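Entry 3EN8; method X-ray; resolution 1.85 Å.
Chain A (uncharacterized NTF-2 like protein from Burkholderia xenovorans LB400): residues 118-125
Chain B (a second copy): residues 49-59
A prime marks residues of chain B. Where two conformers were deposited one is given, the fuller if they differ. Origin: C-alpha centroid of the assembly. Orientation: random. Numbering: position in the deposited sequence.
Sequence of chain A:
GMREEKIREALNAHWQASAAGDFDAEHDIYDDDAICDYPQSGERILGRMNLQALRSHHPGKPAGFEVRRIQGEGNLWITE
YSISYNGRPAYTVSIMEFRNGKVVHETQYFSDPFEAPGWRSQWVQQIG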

ATOM      1  N   GLY A 118      14.059  18.825   5.079  1.00 22.50           N
ATOM      2  CA  GLY A 118      15.225  19.191   5.861  1.00 22.09           C
ATOM      3  C   GLY A 118      14.951  19.201   7.343  1.00 22.98           C
ATOM      4  O   GLY A 118      15.791  18.796   8.140  1.00 24.26           O
ATOM      5  N   TRP A 119      13.750  19.622   7.701  1.00 23.25           N
ATOM      6  CA  TRP A 119      13.441  19.898   9.105  1.00 24.64           C
ATOM      7  C   TRP A 119      13.623  18.698  10.004  1.00 25.17           C
ATOM      8  O   TRP A 119      14.014  18.840  11.172  1.00 26.52           O
ATOM      9  CB  TRP A 119      12.031  20.497   9.290  1.00 26.33           C
ATOM     10  CG  TRP A 119      10.854  19.556   9.111  1.00 28.31           C
ATOM     11  CD1 TRP A 119      10.157  19.330   7.955  1.00 28.58           C
ATOM     12  CD2 TRP A 119      10.203  18.773  10.126  1.00 30.15           C
ATOM     13  NE1 TRP A 119       9.137  18.446   8.179  1.00 30.45           N
ATOM     14  CE2 TRP A 119       9.142  18.083   9.502  1.00 31.05           C
ATOM     15  CE3 TRP A 119      10.421  18.577  11.492  1.00 31.37           C
ATOM     16  CZ2 TRP A 119       8.299  17.211  10.196  1.00 31.12           C
ATOM     17  CZ3 TRP A 119       9.574  17.705  12.186  1.00 31.60           C
ATOM     18  CH2 TRP A 119       8.534  17.035  11.533  1.00 30.80           C
ATOM     19  N   ARG A 120      13.348  17.518   9.463  1.00 23.85           N
ATOM     20  CA  ARG A 120      13.372  16.281  10.264  1.00 24.34           C
ATOM     21  C   ARG A 120      14.604  15.425   9.972  1.00 22.64           C
ATOM     22  O   ARG A 120      14.734  14.310  10.438  1.00 19.19           O
ATOM     23  CB  ARG A 120      12.082  15.469  10.104  1.00 24.27           C
ATOM     24  CG  ARG A 120      11.708  15.065   8.693  1.00 23.59           C
ATOM     25  CD  ARG A 120      10.554  14.050   8.723  1.00 24.19           C
ATOM     26  NE  ARG A 120      10.266  13.523   7.401  1.00 24.03           N
ATOM     27  CZ  ARG A 120       9.082  13.636   6.808  1.00 24.47           C
ATOM     28  NH1 ARG A 120       8.072  14.198   7.450  1.00 26.88           N
ATOM     29  NH2 ARG A 120       8.905  13.162   5.582  1.00 25.64           N
ATOM     30  N   SER A 121      15.535  16.004   9.237  1.00 23.74           N
ATOM     31  CA  SER A 121      16.740  15.281   8.806  1.00 23.15           C
ATOM     32  C   SER A 121      17.498  14.686   9.985  1.00 24.43           C
ATOM     33  O   SER A 121      18.034  13.565   9.912  1.00 22.38           O
ATOM     34  CB  SER A 121      17.677  16.204   8.015  1.00 24.11           C
ATOM     35  OG  SER A 121      18.222  17.216   8.849  1.00 25.64           O
ATOM     36  N   GLN A 122      17.507  15.436  11.081  1.00 24.80           N
ATOM     37  CA  GLN A 122      18.355  15.100  12.239  1.00 25.67           C
ATOM     38  C   GLN A 122      17.751  13.906  12.940  1.00 25.14           C
ATOM     39  O   GLN A 122      18.364  13.290  13.811  1.00 22.85           O
ATOM     40  CB  GLN A 122      18.480  16.268  13.229  1.00 27.67           C
ATOM     41  CG  GLN A 122      18.722  17.623  12.586  1.00 32.33           C
ATOM     42  CD  GLN A 122      18.781  18.778  13.595  1.00 37.86           C
ATOM     43  OE1 GLN A 122      18.355  18.649  14.749  1.00 39.75           O
ATOM     44  NE2 GLN A 122      19.315  19.914  13.153  1.00 41.22           N
ATOM     45  N   TRP A 123      16.533  13.574  12.518  1.00 23.94           N
ATOM     46  CA  TRP A 123      15.717  12.571  13.234  1.00 24.70           C
ATOM     47  C   TRP A 123      15.348  11.385  12.372  1.00 23.53           C
ATOM     48  O   TRP A 123      14.648  10.470  12.806  1.00 23.85           O
ATOM     49  CB  TRP A 123      14.455  13.205  13.829  1.00 25.96           C
ATOM     50  CG  TRP A 123      14.802  14.148  14.930  1.00 26.25           C
ATOM     51  CD1 TRP A 123      15.316  13.825  16.149  1.00 27.14           C
ATOM     52  CD2 TRP A 123      14.678  15.576  14.907  1.00 28.52           C
ATOM     53  NE1 TRP A 123      15.530  14.971  16.897  1.00 28.43           N
ATOM     54  CE2 TRP A 123      15.144  16.058  16.156  1.00 28.53           C
ATOM     55  CE3 TRP A 123      14.235  16.494  13.953  1.00 28.32           C
ATOM     56  CZ2 TRP A 123      15.162  17.420  16.474  1.00 29.62           C
ATOM     57  CZ3 TRP A 123      14.244  17.840  14.270  1.00 29.43           C
ATOM     58  CH2 TRP A 123      14.711  18.294  15.521  1.00 31.81           C
ATOM     59  N   VAL A 124      15.846  11.392  11.150  1.00 20.72           N
ATOM     60  CA  VAL A 124      15.615  10.267  10.262  1.00 20.33           C
ATOM     61  C   VAL A 124      16.898   9.654   9.727  1.00 21.04           C
ATOM     62  O   VAL A 124      17.930  10.299   9.576  1.00 21.25           O
ATOM     63  CB  VAL A 124      14.685  10.638   9.074  1.00 19.54           C
ATOM     64  CG1 VAL A 124      13.454  11.383   9.580  1.00 19.56           C
ATOM     65  CG2 VAL A 124      15.436  11.440   8.050  1.00 19.41           C
ATOM     66  N   GLN A 125      16.796   8.372   9.465  1.00 20.68           N
ATOM     67  CA  GLN A 125      17.813   7.647   8.745  1.00 23.60           C
ATOM     68  C   GLN A 125      17.411   7.564   7.282  1.00 26.34           C
ATOM     69  O   GLN A 125      16.251   7.323   6.939  1.00 22.17           O
ATOM     70  CB  GLN A 125      17.999   6.270   9.364  1.00 24.27           C
ATOM     71  CG  GLN A 125      19.117   5.479   8.773  1.00 29.84           C
ATOM     72  CD  GLN A 125      19.200   4.097   9.374  1.00 34.35           C
ATOM     73  OE1 GLN A 125      18.189   3.533   9.793  1.00 35.66           O
ATOM     74  NE2 GLN A 125      20.410   3.543   9.432  1.00 37.36           N
TER
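Chain B 49-59: MNLQALRSHHP

At the centre of this contact between two copies of the protein lies Leu54′, which makes most of the apolar contacts across it. Its CA-to-CB bond points sideways to chain A, but with chi1 near m and chi2 near t the end of the side chain comes nearer. CD2 of Leu54′ rests 3.6 Å from CZ3 of Trp119 and 3.8 Å from CB of Arg120, while CD1 of the same leucine lies 3.9 Å from CB of Trp123 and, more loosely, 4.4 Å from CG1 of Val124. A branched aliphatic side chain suits this place: both methyls lie against Trp123, CD2 reaching also to Trp119 and Arg120, and CD1 to Val124.

The surface it meets is a compact turn. In chain A, residues 121-123 form a short 3-10 segment, held by the backbone bond from Trp123 N to Arg120 O at 2.8 Å; just before it, Ser121 N and Ser121 OG each donate to Gly118 O at 3.0 Å. The turn directs Trp119, Arg120 and Trp123 toward chain B, while Ser121 and Gln122 remain out of reach. Chain B presents a helix that runs through His57′ and then leaves helical geometry at His58′, with a cis peptide bond before Pro59′. The two stretches run in opposite senses: Trp123 has its CA nearest that of Asn50′ (7.2 Å), and Arg120 has its CA nearest that of Leu54′ (7.3 Å).

Farther along, the broad indole of Trp119 spans the helix end. CH2 of Trp119 approaches the carbonyl O of Leu54′ at 3.4 Å, with the oxygen at the ring edge, where the polarised C-H groups of an aromatic ring face a carbonyl favourably. CZ3 of Trp119 is only 3.0 Å from ND1 of His57′, a tight approach; the six-membered ring of Trp119 and the imidazole of His57′ are inclined at 36°, with centroids 4.6 Å apart. CZ2 of Trp119 then packs 3.7 Å from CB of His58′. Flat histidine rings can border such an aromatic surface while remaining exposed to solvent.

No direct hydrogen bond joins the stretches, and the polar edge is bridged by water. Beside the helix end, water 2 donates to His58′ O at 2.9 Å and accepts from Arg120 NH1 at 3.0 Å; the long arginine side chain carries its guanidinium beyond the apolar centre to reach it. Near the other end, water 1 donates to Trp123 O at 2.5 Å and accepts a weak bond from Asn50′ ND2 at 3.4 Å. The asparagine amide thus answers a backbone carbonyl that it does not bond directly, ND2 of Asn50′ being 4.4 Å from O of Trp123.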

HETATM    1  N   MSE B  49       8.978   7.139  20.250  0.67 17.55           N
HETATM    2  CA  MSE B  49       9.079   8.482  20.810  0.67 17.89           C
HETATM    3  C   MSE B  49       9.306   9.479  19.694  0.67 16.41           C
HETATM    4  O   MSE B  49       8.658  10.514  19.619  0.67 15.94           O
HETATM    5  CB  MSE B  49      10.236   8.571  21.817  0.67 18.89           C
HETATM    6  CG  MSE B  49      10.484   9.974  22.310  0.67 22.15           C
HETATM    7 SE   MSE B  49      12.033  10.054  23.473  0.50 28.56          SE
HETATM    8  CE  MSE B  49      13.407  10.020  22.080  0.67 26.42           C
ATOM      9  N   ASN B  50      10.238   9.121  18.825  1.00 17.96           N
ATOM     10  CA  ASN B  50      10.663   9.986  17.701  1.00 19.31           C
ATOM     11  C   ASN B  50       9.513  10.120  16.727  1.00 18.65           C
ATOM     12  O   ASN B  50       9.236  11.203  16.224  1.00 18.65           O
ATOM     13  CB  ASN B  50      11.927   9.474  16.977  1.00 22.11           C
ATOM     14  CG  ASN B  50      13.213   9.939  17.645  1.00 26.62           C
ATOM     15  OD1 ASN B  50      13.186  10.707  18.613  1.00 31.38           O
ATOM     16  ND2 ASN B  50      14.342   9.478  17.130  1.00 29.60           N
ATOM     17  N   LEU B  51       8.824   8.998  16.502  1.00 16.92           N
ATOM     18  CA  LEU B  51       7.712   8.956  15.544  1.00 15.94           C
ATOM     19  C   LEU B  51       6.593   9.900  15.991  1.00 16.63           C
ATOM     20  O   LEU B  51       6.073  10.699  15.222  1.00 17.40           O
ATOM     21  CB  LEU B  51       7.170   7.522  15.392  1.00 16.76           C
ATOM     22  CG  LEU B  51       6.130   7.326  14.293  1.00 15.86           C
ATOM     23  CD1 LEU B  51       6.671   7.728  12.914  1.00 15.81           C
ATOM     24  CD2 LEU B  51       5.642   5.864  14.336  1.00 14.84           C
ATOM     25  N   GLN B  52       6.294   9.845  17.276  1.00 15.92           N
ATOM     26  CA  GLN B  52       5.213  10.658  17.837  1.00 15.58           C
ATOM     27  C   GLN B  52       5.552  12.146  17.787  1.00 16.13           C
ATOM     28  O   GLN B  52       4.699  12.990  17.475  1.00 16.73           O
ATOM     29  CB  GLN B  52       4.903  10.255  19.267  1.00 16.35           C
ATOM     30  CG  GLN B  52       3.906  11.177  19.930  1.00 13.74           C
ATOM     31  CD  GLN B  52       3.328  10.628  21.224  1.00 20.31           C
ATOM     32  OE1 GLN B  52       3.482   9.443  21.570  1.00 18.96           O
ATOM     33  NE2 GLN B  52       2.655  11.497  21.946  1.00 17.87           N
ATOM     34  N   ALA B  53       6.798  12.458  18.120  1.00 17.55           N
ATOM     35  CA  ALA B  53       7.237  13.852  18.216  1.00 18.18           C
ATOM     36  C   ALA B  53       7.237  14.455  16.829  1.00 17.86           C
ATOM     37  O   ALA B  53       6.805  15.596  16.611  1.00 15.64           O
ATOM     38  CB  ALA B  53       8.632  13.964  18.859  1.00 19.45           C
ATOM     39  N   LEU B  54       7.677  13.657  15.868  1.00 19.73           N
ATOM     40  CA  LEU B  54       7.789  14.142  14.491  1.00 19.23           C
ATOM     41  C   LEU B  54       6.391  14.387  13.943  1.00 20.22           C
ATOM     42  O   LEU B  54       6.118  15.436  13.358  1.00 19.58           O
ATOM     43  CB  LEU B  54       8.592  13.186  13.601  1.00 19.85           C
ATOM     44  CG  LEU B  54      10.104  13.183  13.844  1.00 21.14           C
ATOM     45  CD1 LEU B  54      10.785  12.047  13.047  1.00 22.12           C
ATOM     46  CD2 LEU B  54      10.743  14.563  13.530  1.00 16.97           C
ATOM     47  N   ARG B  55       5.484  13.445  14.190  1.00 19.67           N
ATOM     48  CA  ARG B  55       4.114  13.572  13.653  1.00 19.52           C
ATOM     49  C   ARG B  55       3.376  14.745  14.302  1.00 21.73           C
ATOM     50  O   ARG B  55       2.582  15.444  13.663  1.00 20.94           O
ATOM     51  CB  ARG B  55       3.308  12.285  13.832  1.00 18.60           C
ATOM     52  CG  ARG B  55       3.677  11.202  12.796  1.00 15.26           C
ATOM     53  CD  ARG B  55       3.066   9.862  13.168  1.00 17.30           C
ATOM     54  NE  ARG B  55       3.255   8.846  12.147  1.00 17.18           N
ATOM     55  CZ  ARG B  55       2.956   7.569  12.348  1.00 13.81           C
ATOM     56  NH1 ARG B  55       2.485   7.201  13.513  1.00 13.23           N
ATOM     57  NH2 ARG B  55       3.092   6.686  11.374  1.00 14.00           N
ATOM     58  N   SER B  56       3.684  14.955  15.571  1.00 20.82           N
ATOM     59  CA  SER B  56       2.951  15.931  16.400  1.00 21.52           C
ATOM     60  C   SER B  56       3.351  17.326  15.991  1.00 21.81           C
ATOM     61  O   SER B  56       2.615  18.308  16.174  1.00 23.28           O
ATOM     62  CB  SER B  56       3.254  15.743  17.887  1.00 22.36           C
ATOM     63  OG  SER B  56       2.478  14.692  18.404  1.00 30.49           O
ATOM     64  N   HIS B  57       4.544  17.378  15.437  1.00 23.45           N
ATOM     65  CA  HIS B  57       5.207  18.629  15.091  1.00 26.05           C
ATOM     66  C   HIS B  57       4.690  19.097  13.757  1.00 27.50           C
ATOM     67  O   HIS B  57       4.276  20.248  13.560  1.00 26.61           O
ATOM     68  CB  HIS B  57       6.721  18.416  14.971  1.00 27.42           C
ATOM     69  CG  HIS B  57       7.476  19.670  14.662  1.00 29.52           C
ATOM     70  ND1 HIS B  57       7.969  19.953  13.405  1.00 33.77           N
ATOM     71  CD2 HIS B  57       7.781  20.736  15.436  1.00 32.14           C
ATOM     72  CE1 HIS B  57       8.570  21.132  13.428  1.00 32.68           C
ATOM     73  NE2 HIS B  57       8.467  21.628  14.646  1.00 33.34           N
ATOM     74  N   HIS B  58       4.779  18.171  12.825  1.00 28.86           N
ATOM     75  CA  HIS B  58       4.287  18.386  11.465  1.00 30.61           C
ATOM     76  C   HIS B  58       4.089  17.082  10.702  1.00 29.36           C
ATOM     77  O   HIS B  58       4.994  16.247  10.666  1.00 29.55           O
ATOM     78  CB  HIS B  58       5.248  19.295  10.704  1.00 32.87           C
ATOM     79  CG  HIS B  58       4.815  19.572   9.302  1.00 35.22           C
ATOM     80  ND1 HIS B  58       4.150  20.725   8.943  1.00 35.25           N
ATOM     81  CD2 HIS B  58       4.911  18.824   8.177  1.00 37.29           C
ATOM     82  CE1 HIS B  58       3.874  20.685   7.652  1.00 35.32           C
ATOM     83  NE2 HIS B  58       4.328  19.544   7.162  1.00 36.25           N
ATOM     84  N   PRO B  59       2.925  16.924  10.037  1.00 27.94           N
ATOM     85  CA  PRO B  59       1.926  17.974   9.790  1.00 28.49           C
ATOM     86  C   PRO B  59       0.905  18.172  10.911  1.00 27.04           C
ATOM     87  O   PRO B  59       0.030  19.030  10.831  1.00 28.47           O
ATOM     88  CB  PRO B  59       1.213  17.470   8.527  1.00 27.87           C
ATOM     89  CG  PRO B  59       1.264  15.983   8.646  1.00 28.42           C
ATOM     90  CD  PRO B  59       2.552  15.651   9.392  1.00 29.12           C
TER
HETATM   91  O   HOH W   1      14.764   8.231  14.020  1.00 26.55           O
HETATM   92  O   HOH W   2       7.110  14.335  10.306  1.00 33.58           O